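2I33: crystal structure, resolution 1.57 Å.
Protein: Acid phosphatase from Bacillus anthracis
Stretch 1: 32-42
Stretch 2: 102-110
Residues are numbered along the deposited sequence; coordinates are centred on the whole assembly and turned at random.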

ATOM      1  N   GLU A  32      -5.576   7.412   1.190  1.00 25.42           N
ATOM      2  CA  GLU A  32      -5.211   6.226   0.416  1.00 24.85           C
ATOM      3  C   GLU A  32      -4.695   5.124   1.306  1.00 25.49           C
ATOM      4  O   GLU A  32      -5.039   3.951   1.123  1.00 26.81           O
ATOM      5  N   MET A  33      -3.881   5.512   2.280  1.00 26.51           N
ATOM      6  CA  MET A  33      -3.375   4.538   3.238  1.00 26.67           C
ATOM      7  C   MET A  33      -4.557   3.895   3.960  1.00 27.11           C
ATOM      8  O   MET A  33      -4.668   2.707   4.058  1.00 27.35           O
ATOM      9  N   LYS A  34      -5.454   4.730   4.461  1.00 26.88           N
ATOM     10  CA  LYS A  34      -6.621   4.193   5.188  1.00 27.43           C
ATOM     11  C   LYS A  34      -7.425   3.262   4.296  1.00 27.16           C
ATOM     12  O   LYS A  34      -7.852   2.202   4.740  1.00 27.35           O
ATOM     13  N   ALA A  35      -7.612   3.649   3.042  1.00 26.34           N
ATOM     14  CA  ALA A  35      -8.379   2.858   2.094  1.00 26.57           C
ATOM     15  C   ALA A  35      -7.736   1.498   1.853  1.00 26.27           C
ATOM     16  O   ALA A  35      -8.421   0.475   1.681  1.00 27.27           O
ATOM     17  N   LEU A  36      -6.396   1.473   1.821  1.00 25.03           N
ATOM     18  CA  LEU A  36      -5.691   0.227   1.649  1.00 26.02           C
ATOM     19  C   LEU A  36      -5.891  -0.681   2.860  1.00 26.07           C
ATOM     20  O   LEU A  36      -5.972  -1.889   2.716  1.00 28.12           O
ATOM     21  N   TYR A  37      -5.956  -0.114   4.052  1.00 26.76           N
ATOM     22  CA  TYR A  37      -6.266  -0.892   5.247  1.00 26.87           C
ATOM     23  C   TYR A  37      -7.700  -1.414   5.183  1.00 27.22           C
ATOM     24  O   TYR A  37      -7.938  -2.582   5.419  1.00 27.69           O
ATOM     25  N   TYR A  38      -8.647  -0.580   4.810  1.00 26.85           N
ATOM     26  CA  TYR A  38     -10.015  -1.114   4.656  1.00 26.49           C
ATOM     27  C   TYR A  38     -10.057  -2.186   3.572  1.00 26.59           C
ATOM     28  O   TYR A  38     -10.765  -3.198   3.701  1.00 27.08           O
ATOM     29  N   GLN A  39      -9.360  -1.978   2.469  1.00 26.80           N
ATOM     30  CA  GLN A  39      -9.396  -2.942   1.387  1.00 27.07           C
ATOM     31  C   GLN A  39      -8.861  -4.280   1.867  1.00 27.04           C
ATOM     32  O   GLN A  39      -9.425  -5.337   1.597  1.00 27.26           O
ATOM     33  N   GLY A  40      -7.763  -4.223   2.609  1.00 26.57           N
ATOM     34  CA  GLY A  40      -7.151  -5.437   3.138  1.00 26.71           C
ATOM     35  C   GLY A  40      -8.121  -6.155   4.084  1.00 26.90           C
ATOM     36  O   GLY A  40      -8.386  -7.364   3.955  1.00 27.57           O
ATOM     37  N   TYR A  41      -8.682  -5.421   5.022  1.00 26.12           N
ATOM     38  CA  TYR A  41      -9.595  -6.042   5.981  1.00 26.70           C
ATOM     39  C   TYR A  41     -10.905  -6.475   5.350  1.00 27.36           C
ATOM     40  O   TYR A  41     -11.471  -7.518   5.738  1.00 27.98           O
ATOM     41  N   ASN A  42     -11.393  -5.733   4.353  1.00 26.51           N
ATOM     42  CA  ASN A  42     -12.580  -6.194   3.657  1.00 27.53           C
ATOM     43  C   ASN A  42     -12.333  -7.507   2.926  1.00 26.99           C
ATOM     44  O   ASN A  42     -13.172  -8.404   2.921  1.00 26.85           O
ATOM     45  N   ALA A 102      -5.605   1.714  16.764  1.00 27.23           N
ATOM     46  CA  ALA A 102      -5.904   0.631  15.841  1.00 27.18           C
ATOM     47  C   ALA A 102      -5.989   1.172  14.426  1.00 27.37           C
ATOM     48  O   ALA A 102      -6.507   2.261  14.180  1.00 28.38           O
ATOM     49  N   LEU A 103      -5.507   0.376  13.497  1.00 26.87           N
ATOM     50  CA  LEU A 103      -5.500   0.724  12.101  1.00 27.27           C
ATOM     51  C   LEU A 103      -6.884   0.514  11.492  1.00 27.39           C
ATOM     52  O   LEU A 103      -7.701  -0.272  11.989  1.00 26.56           O
ATOM     53  N   PRO A 104      -7.155   1.218  10.410  1.00 27.87           N
ATOM     54  CA  PRO A 104      -8.511   1.183   9.835  1.00 27.62           C
ATOM     55  C   PRO A 104      -9.014  -0.203   9.503  1.00 26.31           C
ATOM     56  O   PRO A 104      -8.311  -0.975   8.875  1.00 27.07           O
ATOM     57  N   GLY A 105     -10.218  -0.520   9.996  1.00 26.94           N
ATOM     58  CA  GLY A 105     -10.880  -1.777   9.680  1.00 27.14           C
ATOM     59  C   GLY A 105     -10.469  -2.914  10.589  1.00 27.03           C
ATOM     60  O   GLY A 105     -11.130  -3.955  10.650  1.00 27.03           O
ATOM     61  N   SER A 106      -9.375  -2.735  11.318  1.00 26.71           N
ATOM     62  CA  SER A 106      -8.836  -3.884  12.030  1.00 26.71           C
ATOM     63  C   SER A 106      -9.766  -4.394  13.137  1.00 26.65           C
ATOM     64  O   SER A 106     -10.061  -5.587  13.231  1.00 27.68           O
ATOM     65  N   ILE A 107     -10.222  -3.480  13.989  1.00 26.78           N
ATOM     66  CA  ILE A 107     -11.009  -3.877  15.144  1.00 27.17           C
ATOM     67  C   ILE A 107     -12.327  -4.516  14.711  1.00 27.32           C
ATOM     68  O   ILE A 107     -12.705  -5.574  15.214  1.00 27.13           O
ATOM     69  N   ASP A 108     -12.997  -3.929  13.728  1.00 26.98           N
ATOM     70  CA  ASP A 108     -14.274  -4.508  13.307  1.00 27.58           C
ATOM     71  C   ASP A 108     -14.069  -5.879  12.705  1.00 26.97           C
ATOM     72  O   ASP A 108     -14.868  -6.782  12.926  1.00 27.66           O
ATOM     73  N   PHE A 109     -12.974  -6.042  11.966  1.00 26.16           N
ATOM     74  CA  PHE A 109     -12.695  -7.331  11.367  1.00 25.95           C
ATOM     75  C   PHE A 109     -12.392  -8.342  12.453  1.00 25.77           C
ATOM     76  O   PHE A 109     -12.870  -9.490  12.437  1.00 24.99           O
ATOM     77  N   LEU A 110     -11.617  -7.916  13.444  1.00 25.83           N
ATOM     78  CA  LEU A 110     -11.287  -8.839  14.500  1.00 26.14           C
ATOM     79  C   LEU A 110     -12.523  -9.218  15.344  1.00 25.90           C
ATOM     80  O   LEU A 110     -12.683 -10.367  15.732  1.00 26.13           O
TER

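Tyr-41 and Pro-104 dominate this contact, covering 109 and 105 Å² of a summed 506 Å², and no hydrogen bond crosses between the stretches, so packing carries it. The CA-to-CB bonds of both residues point toward the opposing stretch. Tyr-41, in the m rotamer (chi1 -76°), lays one ring face over the start of the second helix: Ser-106 CA lies 3.7 Å from the Tyr-41 ring centroid and 14° off the normal, a CH-pi contact. Farther along, Tyr-41 CD1 comes to 3.5 Å from Phe-109 CD2; with planes at 35° and centroids 5.6 Å apart, the two rings meet obliquely. Phe-109 is t.

Pro-104 (C-gamma exo) wedges between two tyrosines, both m. Its CB sits over a face of Tyr-38, 3.9 Å from that ring's centroid and 14° off the normal, and lies 3.8 Å from Tyr-37 CB. Beyond it, Leu-103 (m, t) places CD2 3.5 Å from Met-33 CE and CD1 3.7 Å from Tyr-37 CE2.

Gly-105, the N-cap residue, has phi 86°, and an ideal CB would fall 3.2 Å from Tyr-38 CD1, so the close approach leaves little room there. Ser-106 (p) turns its OG back to Leu-103 O at 2.7 Å, a hydrogen bond within its own stretch, while the three tyrosine hydroxyls are hydrogen-bonded elsewhere in the structure.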

ATOM      1  CB  GLU A  32      -4.146   6.577  -0.614  1.00 25.63           C
ATOM      2  CG  GLU A  32      -4.640   7.364  -1.798  1.00 26.47           C
ATOM      3  CD  GLU A  32      -4.824   8.864  -1.569  1.00 26.27           C
ATOM      4  OE1 GLU A  32      -4.596   9.368  -0.445  1.00 26.32           O
ATOM      5  OE2 GLU A  32      -5.222   9.510  -2.553  1.00 26.81           O
ATOM      6  CB  MET A  33      -2.451   5.202   4.240  1.00 27.95           C
ATOM      7  CG  MET A  33      -2.009   4.325   5.381  1.00 28.45           C
ATOM      8  SD  MET A  33      -3.216   4.381   6.711  1.00 29.68           S
ATOM      9  CE  MET A  33      -2.246   3.765   8.092  1.00 31.62           C
ATOM     10  CB  LYS A  34      -7.480   5.307   5.741  1.00 28.15           C
ATOM     11  CG  LYS A  34      -6.715   6.216   6.696  1.00 30.82           C
ATOM     12  CD  LYS A  34      -7.576   7.380   7.130  1.00 35.54           C
ATOM     13  CE  LYS A  34      -6.983   8.211   8.276  1.00 38.83           C
ATOM     14  NZ  LYS A  34      -5.516   8.355   8.303  1.00 41.47           N
ATOM     15  CB  ALA A  35      -8.516   3.586   0.807  1.00 27.45           C
ATOM     16  CB  LEU A  36      -4.211   0.463   1.442  1.00 26.17           C
ATOM     17  CG  LEU A  36      -3.931   0.918   0.016  1.00 26.38           C
ATOM     18  CD1 LEU A  36      -2.710   1.836  -0.067  1.00 27.30           C
ATOM     19  CD2 LEU A  36      -3.759  -0.224  -0.899  1.00 27.09           C
ATOM     20  CB  TYR A  37      -5.976  -0.106   6.522  1.00 28.09           C
ATOM     21  CG  TYR A  37      -4.512  -0.234   6.879  1.00 26.37           C
ATOM     22  CD1 TYR A  37      -3.579   0.612   6.304  1.00 28.53           C
ATOM     23  CD2 TYR A  37      -4.047  -1.240   7.702  1.00 28.28           C
ATOM     24  CE1 TYR A  37      -2.220   0.482   6.571  1.00 28.65           C
ATOM     25  CE2 TYR A  37      -2.675  -1.378   7.955  1.00 27.67           C
ATOM     26  CZ  TYR A  37      -1.776  -0.521   7.396  1.00 27.42           C
ATOM     27  OH  TYR A  37      -0.441  -0.632   7.669  1.00 27.83           O
ATOM     28  CB  TYR A  38     -10.988  -0.007   4.318  1.00 26.54           C
ATOM     29  CG  TYR A  38     -11.281   0.879   5.473  1.00 26.98           C
ATOM     30  CD1 TYR A  38     -11.818   0.362   6.664  1.00 27.74           C
ATOM     31  CD2 TYR A  38     -11.123   2.254   5.378  1.00 27.95           C
ATOM     32  CE1 TYR A  38     -12.131   1.209   7.737  1.00 28.05           C
ATOM     33  CE2 TYR A  38     -11.450   3.092   6.436  1.00 28.82           C
ATOM     34  CZ  TYR A  38     -11.936   2.564   7.620  1.00 28.22           C
ATOM     35  OH  TYR A  38     -12.263   3.399   8.678  1.00 30.03           O
ATOM     36  CB  GLN A  39      -8.510  -2.484   0.235  1.00 26.99           C
ATOM     37  CG  GLN A  39      -8.385  -3.481  -0.896  1.00 27.28           C
ATOM     38  CD  GLN A  39      -7.929  -2.811  -2.179  1.00 29.19           C
ATOM     39  OE1 GLN A  39      -8.734  -2.178  -2.871  1.00 27.23           O
ATOM     40  NE2 GLN A  39      -6.598  -2.852  -2.448  1.00 27.85           N
ATOM     41  CB  TYR A  41      -9.768  -5.183   7.233  1.00 26.08           C
ATOM     42  CG  TYR A  41      -8.563  -5.279   8.151  1.00 26.64           C
ATOM     43  CD1 TYR A  41      -8.220  -6.489   8.759  1.00 25.52           C
ATOM     44  CD2 TYR A  41      -7.731  -4.173   8.367  1.00 26.37           C
ATOM     45  CE1 TYR A  41      -7.129  -6.576   9.567  1.00 25.98           C
ATOM     46  CE2 TYR A  41      -6.621  -4.264   9.193  1.00 27.87           C
ATOM     47  CZ  TYR A  41      -6.319  -5.472   9.768  1.00 27.47           C
ATOM     48  OH  TYR A  41      -5.227  -5.611  10.589  1.00 29.64           O
ATOM     49  CB  ASN A  42     -13.065  -5.154   2.663  1.00 27.10           C
ATOM     50  CG  ASN A  42     -13.647  -3.938   3.334  1.00 28.89           C
ATOM     51  OD1 ASN A  42     -14.016  -3.965   4.525  1.00 28.63           O
ATOM     52  ND2 ASN A  42     -13.739  -2.861   2.578  1.00 28.18           N
ATOM     53  CB  ALA A 102      -7.209  -0.054  16.181  1.00 27.95           C
ATOM     54  CB  LEU A 103      -4.397  -0.037  11.385  1.00 27.30           C
ATOM     55  CG  LEU A 103      -2.992   0.497  11.675  1.00 27.18           C
ATOM     56  CD1 LEU A 103      -1.859  -0.513  11.464  1.00 28.32           C
ATOM     57  CD2 LEU A 103      -2.740   1.748  10.878  1.00 27.75           C
ATOM     58  CB  PRO A 104      -8.351   2.022   8.563  1.00 28.13           C
ATOM     59  CG  PRO A 104      -7.238   2.976   8.943  1.00 27.63           C
ATOM     60  CD  PRO A 104      -6.256   2.110   9.652  1.00 28.36           C
ATOM     61  CB  SER A 106      -7.467  -3.547  12.602  1.00 26.90           C
ATOM     62  OG  SER A 106      -7.506  -2.487  13.532  1.00 28.16           O
ATOM     63  CB  ILE A 107     -11.230  -2.717  16.126  1.00 27.88           C
ATOM     64  CG1 ILE A 107      -9.874  -2.189  16.642  1.00 28.70           C
ATOM     65  CG2 ILE A 107     -12.126  -3.157  17.273  1.00 29.02           C
ATOM     66  CD1 ILE A 107      -9.039  -3.229  17.300  1.00 28.69           C
ATOM     67  CB  ASP A 108     -15.007  -3.603  12.331  1.00 29.04           C
ATOM     68  CG  ASP A 108     -15.627  -2.400  13.005  1.00 33.22           C
ATOM     69  OD1 ASP A 108     -15.817  -2.402  14.250  1.00 35.33           O
ATOM     70  OD2 ASP A 108     -15.966  -1.449  12.260  1.00 38.20           O
ATOM     71  CB  PHE A 109     -11.544  -7.269  10.371  1.00 25.93           C
ATOM     72  CG  PHE A 109     -11.038  -8.614   9.989  1.00 26.33           C
ATOM     73  CD1 PHE A 109     -11.772  -9.460   9.170  1.00 27.83           C
ATOM     74  CD2 PHE A 109      -9.839  -9.084  10.512  1.00 27.88           C
ATOM     75  CE1 PHE A 109     -11.313 -10.717   8.878  1.00 28.31           C
ATOM     76  CE2 PHE A 109      -9.394 -10.377  10.238  1.00 28.28           C
ATOM     77  CZ  PHE A 109     -10.123 -11.182   9.418  1.00 27.06           C
ATOM     78  CB  LEU A 110     -10.216  -8.254  15.415  1.00 26.28           C
ATOM     79  CG  LEU A 110      -8.870  -8.036  14.727  1.00 27.05           C
ATOM     80  CD1 LEU A 110      -7.978  -7.184  15.586  1.00 29.17           C
ATOM     81  CD2 LEU A 110      -8.227  -9.367  14.413  1.00 28.30           C
TER